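Local coordinates for suppressor of fused family protein (Neisseria gonorrhoeae, PDB 3K5J) that is of unknown function but resembles the N-terminal domain of human Suppressor of fused and may therefore act by binding other proteins, at residues F38-V43 with W52-S57; F96-T101 with F117-P122; P142-E147 with R175-W180. All blocks are in the same frame, centred on the assembly; numbering follows the deposited sequence. Where two conformers were deposited one is given.

How the contacts relate
Three ways of joining chain segments appear here around one mixed sheet. Contact 1 is buried and joins two neighbouring strands of a hairpin through a ladder of backbone bonds, with one side-chain bond added. Contact 2, its centre about 17 Å from that of contact 1 and across the chain's centre, is partly buried: a turn docks on strand 116-120 by two backbone bonds and an isoleucine. Contact 3, also partly buried but nearer the surface, has its centre about 17 Å from that of the chain and replaces backbone pairing with charge, hydroxyls and water. Contacts 2 and 3 touch, because strands 116-120 and 135-143 are sheet neighbours: Leu118 packs on Ile143, and Phe117 on Pro142.

Contact 1 of 3, residues F38-V43 with W52-S57; sequences FQVFQV and WVYVSS
Gln42 and Tyr54 lie side by side on one face of a strand pair and meet both through a CH-pi contact and through a hydrogen bond. Gln42 carries CG anti to its backbone N (chi1 177°), which sets CG over one face of the Tyr54 ring, 4.3 Å from the ring centroid. Beyond CG the extended chain carries the amide on toward the hydroxyl. The amide is turned 61° from the ring plane, and its NE2 donates to Tyr54 OH at 3.1 Å, with the hydroxyl close to the amide plane. Both ends have second partners: NE2 also bonds Glu74 and the phenol oxygen Thr75 N. Trp52 flanks the amide, its CE3 3.7 Å from Gln42 NE2. At the rim of the Tyr54 ring, near its plane, Val40 CG1 approaches CD2 to 4.1 Å.

Beneath these groups is an antiparallel beta hairpin with a long connecting loop, strands 39-43 and 52-57, within the mixed sheet of this Sufu-like fold. Gln39, Phe41 and Val43 form hydrogen-bonded pairs with Ser57, Val55 and Val53, while Val40 with Ser56 and Gln42 with Tyr54 are the non-hydrogen-bonded pairs. Phe41 N to Val55 O, for example, spans 2.8 Å.

Phe41, Val43, Val53, Val55 and Ser57 line the other face. Phe41 CG stands anti to the carbonyl carbon (chi1 -67°), and its ring atom CE2 comes within 3.5 Å of Ser57 CB. Ser57 OG bonds Asn5 of helix 2-15, which packs against this face, Phe41 resting on Leu9 and Leu12. Val43 and Val53 lie alongside each other, CB to CB 4.0 Å. Just before strand 39-43, Phe38 brings its CD1 to 3.3 Å from Ser57 O, while CE1 and CZ meet Ser56 CB; helix 77-91 touches Phe38, Val40 and Tyr54.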
# COMPACT_ATOMS: atom_id res chain seq x y z
N PHE A 38 0.82 -15.74 4.53
CA PHE A 38 0.93 -14.34 4.11
C PHE A 38 2.33 -13.82 4.35
O PHE A 38 2.94 -14.06 5.40
CB PHE A 38 -0.08 -13.48 4.89
CG PHE A 38 -0.01 -12.01 4.56
CD1 PHE A 38 -0.56 -11.51 3.40
CD2 PHE A 38 0.54 -11.12 5.48
CE1 PHE A 38 -0.51 -10.18 3.11
CE2 PHE A 38 0.54 -9.77 5.21
CZ PHE A 38 0.04 -9.30 4.01
N GLN A 39 2.83 -13.05 3.39
CA GLN A 39 4.13 -12.40 3.52
C GLN A 39 4.03 -10.89 3.26
O GLN A 39 3.09 -10.39 2.65
CB GLN A 39 5.19 -12.95 2.57
CG GLN A 39 5.58 -14.38 2.87
CD GLN A 39 6.92 -14.77 2.28
OE1 GLN A 39 6.98 -15.50 1.29
NE2 GLN A 39 8.01 -14.22 2.84
N VAL A 40 5.06 -10.18 3.73
CA VAL A 40 5.35 -8.83 3.25
C VAL A 40 6.76 -8.88 2.68
O VAL A 40 7.66 -9.48 3.27
CB VAL A 40 5.24 -7.77 4.38
CG1 VAL A 40 5.81 -6.39 3.98
CG2 VAL A 40 3.74 -7.66 4.80
N PHE A 41 6.93 -8.24 1.55
CA PHE A 41 8.26 -8.05 0.92
C PHE A 41 8.67 -6.60 1.04
O PHE A 41 7.85 -5.71 0.86
CB PHE A 41 8.24 -8.47 -0.56
CG PHE A 41 8.04 -9.95 -0.74
CD1 PHE A 41 9.04 -10.83 -0.35
CD2 PHE A 41 6.86 -10.47 -1.29
CE1 PHE A 41 8.85 -12.21 -0.50
CE2 PHE A 41 6.68 -11.85 -1.45
CZ PHE A 41 7.65 -12.72 -1.05
N GLN A 42 9.94 -6.37 1.36
CA GLN A 42 10.55 -5.06 1.53
C GLN A 42 11.60 -4.87 0.44
O GLN A 42 12.62 -5.60 0.41
CB GLN A 42 11.20 -4.98 2.89
CG GLN A 42 11.92 -3.70 3.21
CD GLN A 42 12.86 -3.88 4.38
OE1 GLN A 42 13.74 -4.76 4.33
NE2 GLN A 42 12.72 -3.04 5.39
N VAL A 43 11.37 -3.90 -0.44
CA VAL A 43 12.32 -3.54 -1.47
C VAL A 43 13.23 -2.45 -0.85
O VAL A 43 12.75 -1.38 -0.47
CB VAL A 43 11.64 -3.03 -2.75
CG1 VAL A 43 12.67 -2.80 -3.86
CG2 VAL A 43 10.52 -3.99 -3.22
N TRP A 52 11.68 3.17 0.55
CA TRP A 52 11.50 1.78 0.89
C TRP A 52 10.09 1.39 0.42
O TRP A 52 9.16 2.16 0.59
CB TRP A 52 11.57 1.63 2.39
CG TRP A 52 12.89 2.10 2.95
CD1 TRP A 52 13.34 3.39 3.07
CD2 TRP A 52 13.92 1.27 3.44
NE1 TRP A 52 14.61 3.41 3.60
CE2 TRP A 52 14.99 2.11 3.85
CE3 TRP A 52 14.04 -0.09 3.59
CZ2 TRP A 52 16.18 1.60 4.36
CZ3 TRP A 52 15.20 -0.60 4.11
CH2 TRP A 52 16.25 0.25 4.50
N VAL A 53 9.95 0.22 -0.18
CA VAL A 53 8.66 -0.24 -0.62
C VAL A 53 8.29 -1.53 0.10
O VAL A 53 9.05 -2.48 0.12
CB VAL A 53 8.57 -0.46 -2.15
CG1 VAL A 53 7.14 -0.80 -2.58
CG2 VAL A 53 9.11 0.77 -2.89
N TYR A 54 7.09 -1.55 0.69
CA TYR A 54 6.55 -2.71 1.40
C TYR A 54 5.33 -3.24 0.66
O TYR A 54 4.38 -2.47 0.43
CB TYR A 54 6.16 -2.34 2.82
CG TYR A 54 7.32 -1.96 3.77
CD1 TYR A 54 7.94 -0.73 3.68
CD2 TYR A 54 7.83 -2.91 4.65
CE1 TYR A 54 9.01 -0.42 4.50
CE2 TYR A 54 8.89 -2.60 5.49
CZ TYR A 54 9.47 -1.34 5.41
OH TYR A 54 10.55 -1.06 6.24
N VAL A 55 5.37 -4.53 0.30
CA VAL A 55 4.39 -5.11 -0.60
C VAL A 55 3.75 -6.35 0.05
O VAL A 55 4.46 -7.21 0.58
CB VAL A 55 5.01 -5.53 -1.97
CG1 VAL A 55 3.88 -6.03 -2.92
CG2 VAL A 55 5.89 -4.40 -2.57
N SER A 56 2.42 -6.46 0.02
CA SER A 56 1.76 -7.65 0.51
C SER A 56 1.91 -8.85 -0.43
O SER A 56 2.02 -8.66 -1.65
CB SER A 56 0.29 -7.38 0.75
OG SER A 56 -0.48 -7.16 -0.44
N SER A 57 1.78 -10.04 0.13
CA SER A 57 1.76 -11.25 -0.68
C SER A 57 0.88 -12.31 -0.05
O SER A 57 1.22 -12.89 1.00
CB SER A 57 3.20 -11.80 -0.82
OG SER A 57 3.23 -12.95 -1.68

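Contact 2 of 3, residues F96-T101 with F117-P122; sequences FQLGKT and FLISLP
Gly99 N donates to Ile119 O at 3.0 Å, and Ile119 N returns a bond to Lys100 O at 2.9 Å, so both backbone polar groups of Ile119 are satisfied by the turn facing it. The first bond reaches its acceptor tilted 26° from the carbonyl plane; the second arrives almost in line with the C=O bond. A type II beta turn, Gln97 to Lys100, presents these groups, closed by Lys100 N to Gln97 O at 3.0 Å, and the positive phi of Gly99 suits glycine. One step on, Thr101 and Leu118 form an antiparallel non-hydrogen-bonded pair, where Thr101 CA makes a C-H...O contact with Phe117 O.

Ile119 points toward the turn, its CB and CG1 near Lys100 O and Gln97 O. Its CD1 lies 3.6 Å from Gln97 O and also meets Phe96 CA. From the corner of the turn, Leu98 crosses Leu121 at about a right angle, Leu98 CD1 to Leu121 CD2 3.7 Å. The Gln97 amide is held by Pro93 O and Gln65 NE2, which also bonds Phe96 O.

On its other edge strand 116-120 pairs with strand 135-143; Phe96 packs against helix 77-91, and Ile119 rests on Phe67 of strand 65-71.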
# COMPACT_ATOMS: atom_id res chain seq x y z
N PHE A 96 -11.81 -3.19 -0.16
CA PHE A 96 -10.39 -3.21 -0.58
C PHE A 96 -10.28 -3.24 -2.10
O PHE A 96 -9.58 -4.04 -2.69
CB PHE A 96 -9.66 -4.36 0.13
CG PHE A 96 -9.39 -4.04 1.55
CD1 PHE A 96 -10.33 -4.25 2.52
CD2 PHE A 96 -8.21 -3.41 1.88
CE1 PHE A 96 -10.09 -3.89 3.84
CE2 PHE A 96 -7.94 -3.04 3.16
CZ PHE A 96 -8.89 -3.23 4.15
N GLN A 97 -10.98 -2.30 -2.69
CA GLN A 97 -11.04 -2.15 -4.13
C GLN A 97 -10.50 -0.79 -4.52
O GLN A 97 -10.46 0.13 -3.69
CB GLN A 97 -12.49 -2.33 -4.61
CG GLN A 97 -13.12 -3.64 -4.23
CD GLN A 97 -12.42 -4.86 -4.80
OE1 GLN A 97 -11.81 -4.81 -5.90
NE2 GLN A 97 -12.48 -5.95 -4.08
N LEU A 98 -10.07 -0.64 -5.79
CA LEU A 98 -9.65 0.68 -6.28
C LEU A 98 -10.67 1.74 -5.93
O LEU A 98 -11.88 1.53 -6.14
CB LEU A 98 -9.49 0.74 -7.80
CG LEU A 98 -8.20 0.32 -8.37
CD1 LEU A 98 -8.38 0.25 -9.89
CD2 LEU A 98 -7.04 1.20 -7.96
N GLY A 99 -10.18 2.86 -5.46
CA GLY A 99 -10.97 4.03 -5.14
C GLY A 99 -11.56 4.02 -3.76
O GLY A 99 -12.17 5.00 -3.35
N LYS A 100 -11.39 2.93 -3.01
CA LYS A 100 -11.82 2.93 -1.62
C LYS A 100 -10.72 3.54 -0.75
O LYS A 100 -9.53 3.46 -1.06
CB LYS A 100 -12.17 1.52 -1.14
CG LYS A 100 -13.32 0.81 -1.85
CD LYS A 100 -14.63 1.55 -1.58
CE LYS A 100 -15.77 0.74 -2.06
NZ LYS A 100 -17.09 1.47 -1.73
N THR A 101 -11.14 4.11 0.37
CA THR A 101 -10.22 4.52 1.42
C THR A 101 -10.15 3.46 2.50
O THR A 101 -11.11 2.71 2.75
CB THR A 101 -10.57 5.86 2.05
OG1 THR A 101 -11.88 5.81 2.62
CG2 THR A 101 -10.49 6.99 1.06
N PHE A 117 -5.37 5.56 3.84
CA PHE A 117 -4.86 5.38 2.48
C PHE A 117 -6.01 5.46 1.50
O PHE A 117 -7.10 5.06 1.81
CB PHE A 117 -4.24 3.98 2.31
CG PHE A 117 -3.05 3.67 3.19
CD1 PHE A 117 -1.87 4.43 3.13
CD2 PHE A 117 -3.04 2.53 3.99
CE1 PHE A 117 -0.77 4.09 3.86
CE2 PHE A 117 -1.95 2.20 4.74
CZ PHE A 117 -0.80 2.98 4.68
N LEU A 118 -5.70 5.95 0.32
CA LEU A 118 -6.55 5.81 -0.86
C LEU A 118 -5.98 4.73 -1.77
O LEU A 118 -4.81 4.81 -2.16
CB LEU A 118 -6.61 7.10 -1.66
CG LEU A 118 -7.42 7.11 -2.97
CD1 LEU A 118 -8.90 6.75 -2.72
CD2 LEU A 118 -7.25 8.42 -3.77
N ILE A 119 -6.77 3.69 -2.02
CA ILE A 119 -6.33 2.55 -2.87
C ILE A 119 -6.29 3.08 -4.31
O ILE A 119 -7.32 3.49 -4.86
CB ILE A 119 -7.23 1.32 -2.73
CG1 ILE A 119 -7.23 0.82 -1.27
CG2 ILE A 119 -6.76 0.25 -3.70
CD1 ILE A 119 -8.19 -0.28 -0.94
N SER A 120 -5.09 3.11 -4.86
CA SER A 120 -4.80 3.76 -6.13
C SER A 120 -4.08 2.87 -7.14
O SER A 120 -3.42 1.90 -6.76
CB SER A 120 -3.94 4.99 -5.86
OG SER A 120 -4.56 5.87 -4.93
N LEU A 121 -4.17 3.24 -8.41
CA LEU A 121 -3.31 2.62 -9.40
C LEU A 121 -1.86 3.01 -9.08
O LEU A 121 -1.61 4.05 -8.44
CB LEU A 121 -3.69 3.05 -10.80
CG LEU A 121 -5.03 2.57 -11.30
CD1 LEU A 121 -5.43 3.23 -12.62
CD2 LEU A 121 -5.11 1.01 -11.37
N PRO A 122 -0.88 2.19 -9.51
CA PRO A 122 0.52 2.36 -9.03
C PRO A 122 1.26 3.39 -9.90
O PRO A 122 2.23 3.07 -10.59
CB PRO A 122 1.08 0.94 -9.16
CG PRO A 122 0.34 0.36 -10.32
CD PRO A 122 -1.08 0.86 -10.12

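Contact 3 of 3, residues P142-E147 with R175-W180; sequences PITQTE and RASTVW. With SO4 (sulfate ion), chain D.
Arg175 sets CG between its backbone N and carbonyl carbon (chi1 68°) and then stays extended to NE, while Glu147, with CG anti to its carbonyl carbon (chi1 -69°), extends to meet it tip to tip. Carboxylate and guanidinium are nearly coplanar, 27° apart, in an end-on salt bridge: Arg175 NH2 to Glu147 OE1 spans 2.8 Å and NH1 to OE2 2.9 Å, each oxygen using its syn lone pair. NH2 also donates to Pro142 O, and a water joins that carbonyl to Arg175 NE.

Each carboxylate oxygen is gripped further. Glu147 OE1 takes Thr144 N from above the carboxylate plane, and because Glu147 N in turn donates to Thr144 OG1 at 3.0 Å, the two residues form a capping box at the start of helix 145-150. Glu147 OE2 accepts from both Thr178 N and Thr178 OG1, the amide on its anti side and the hydroxyl from above its plane. Three donors on OE2 and two on OE1 would be expected to favour the charged carboxylate.

Ser177 is modelled in two conformers; in this one its OG lies 2.7 Å from Thr144 OG1, a tentative pairing. Beside them sits a sulfate, probably from the crystallisation liquor, whose O2 is held by Thr146 N and OG1. This is an anion at a helix N-terminus. Val179 CG2 touches Glu147 CG at 3.8 Å.

The C-terminal segment 175-180 thus fastens onto the junction of strand 135-143 and helix 145-150, where Phe163 of helix 156-166 packs on Ile143, Glu147 and Thr178, and Ile143 also meets His116 of strand 116-120.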
# COMPACT_ATOMS: atom_id res chain seq x y z
N PRO A 142 -1.03 7.55 1.15
CA PRO A 142 -1.54 8.28 2.33
C PRO A 142 -2.25 9.57 1.97
O PRO A 142 -1.77 10.33 1.11
CB PRO A 142 -0.28 8.56 3.16
CG PRO A 142 0.80 7.73 2.58
CD PRO A 142 0.44 7.46 1.14
N ILE A 143 -3.41 9.80 2.60
CA ILE A 143 -4.15 11.03 2.38
C ILE A 143 -4.41 11.72 3.71
O ILE A 143 -4.40 11.09 4.76
CB ILE A 143 -5.48 10.79 1.61
CG1 ILE A 143 -6.50 10.00 2.40
CG2 ILE A 143 -5.21 10.11 0.21
CD1 ILE A 143 -7.91 9.89 1.73
N THR A 144 -4.60 13.05 3.66
CA THR A 144 -4.76 13.81 4.89
C THR A 144 -6.17 13.56 5.44
O THR A 144 -7.07 13.07 4.73
CB THR A 144 -4.55 15.31 4.65
OG1 THR A 144 -5.70 15.83 3.99
CG2 THR A 144 -3.26 15.61 3.86
N GLN A 145 -6.38 13.96 6.69
CA GLN A 145 -7.68 13.73 7.32
C GLN A 145 -8.77 14.54 6.64
O GLN A 145 -9.91 14.05 6.46
CB GLN A 145 -7.62 14.01 8.82
CG GLN A 145 -6.78 12.97 9.54
CD GLN A 145 -6.75 13.19 11.02
OE1 GLN A 145 -7.82 13.22 11.65
NE2 GLN A 145 -5.56 13.21 11.62
N THR A 146 -8.43 15.75 6.21
CA THR A 146 -9.39 16.57 5.50
C THR A 146 -9.66 16.09 4.07
O THR A 146 -10.79 16.20 3.60
CB THR A 146 -9.04 18.04 5.58
OG1 THR A 146 -7.74 18.35 5.03
CG2 THR A 146 -9.08 18.51 7.02
N GLU A 147 -8.65 15.52 3.41
CA GLU A 147 -8.87 14.82 2.15
C GLU A 147 -9.82 13.64 2.29
O GLU A 147 -10.67 13.43 1.42
CB GLU A 147 -7.54 14.42 1.51
CG GLU A 147 -6.73 15.60 1.00
CD GLU A 147 -5.28 15.30 0.70
OE1 GLU A 147 -4.83 14.18 1.00
OE2 GLU A 147 -4.61 16.22 0.15
N ARG A 175 3.04 16.71 4.26
CA ARG A 175 2.65 17.49 3.10
C ARG A 175 1.36 18.26 3.38
O ARG A 175 0.52 17.81 4.14
CB ARG A 175 2.49 16.65 1.85
CG ARG A 175 1.34 15.68 1.84
CD ARG A 175 1.06 15.18 0.41
NE ARG A 175 -0.01 14.20 0.37
CZ ARG A 175 -1.32 14.47 0.32
NH1 ARG A 175 -1.79 15.73 0.29
NH2 ARG A 175 -2.18 13.46 0.29
N ALA A 176 1.19 19.38 2.69
CA ALA A 176 -0.05 20.13 2.80
C ALA A 176 -1.21 19.35 2.22
O ALA A 176 -1.09 18.62 1.22
CB ALA A 176 0.07 21.46 2.09
N SER A 177 -2.37 19.53 2.82
CA SER A 177 -3.61 19.08 2.18
C SER A 177 -3.84 19.79 0.86
O SER A 177 -3.45 20.95 0.69
CB SER A 177 -4.82 19.34 3.04
OG SER A 177 -4.88 18.41 4.09
N THR A 178 -4.54 19.10 -0.05
CA THR A 178 -4.92 19.64 -1.36
C THR A 178 -6.35 20.17 -1.39
O THR A 178 -6.79 20.66 -2.43
CB THR A 178 -4.78 18.58 -2.44
OG1 THR A 178 -5.68 17.48 -2.20
CG2 THR A 178 -3.35 18.16 -2.56
N VAL A 179 -7.06 20.03 -0.30
CA VAL A 179 -8.46 20.45 -0.25
C VAL A 179 -8.70 21.16 1.07
O VAL A 179 -7.95 21.02 2.04
CB VAL A 179 -9.43 19.26 -0.40
CG1 VAL A 179 -9.23 18.49 -1.73
CG2 VAL A 179 -9.36 18.39 0.81
N TRP A 180 -9.74 22.00 1.07
CA TRP A 180 -10.15 22.74 2.24
C TRP A 180 -11.67 22.78 2.25
O TRP A 180 -12.29 23.00 1.20
CB TRP A 180 -9.62 24.20 2.23
CG TRP A 180 -10.19 24.96 3.39
CD1 TRP A 180 -9.76 24.92 4.71
CD2 TRP A 180 -11.35 25.78 3.36
NE1 TRP A 180 -10.61 25.68 5.48
CE2 TRP A 180 -11.58 26.22 4.68
CE3 TRP A 180 -12.24 26.16 2.35
CZ2 TRP A 180 -12.66 27.05 5.01
CZ3 TRP A 180 -13.31 27.00 2.68
CH2 TRP A 180 -13.50 27.44 3.99
S SO4 D . -5.09 18.50 7.52
O1 SO4 D . -5.83 19.57 8.14
O2 SO4 D . -5.98 17.55 6.95
O3 SO4 D . -4.32 19.16 6.44
O4 SO4 D . -4.14 17.88 8.46
O HOH W 1 0.73 11.50 0.72
O HOH W 2 -7.94 20.99 4.50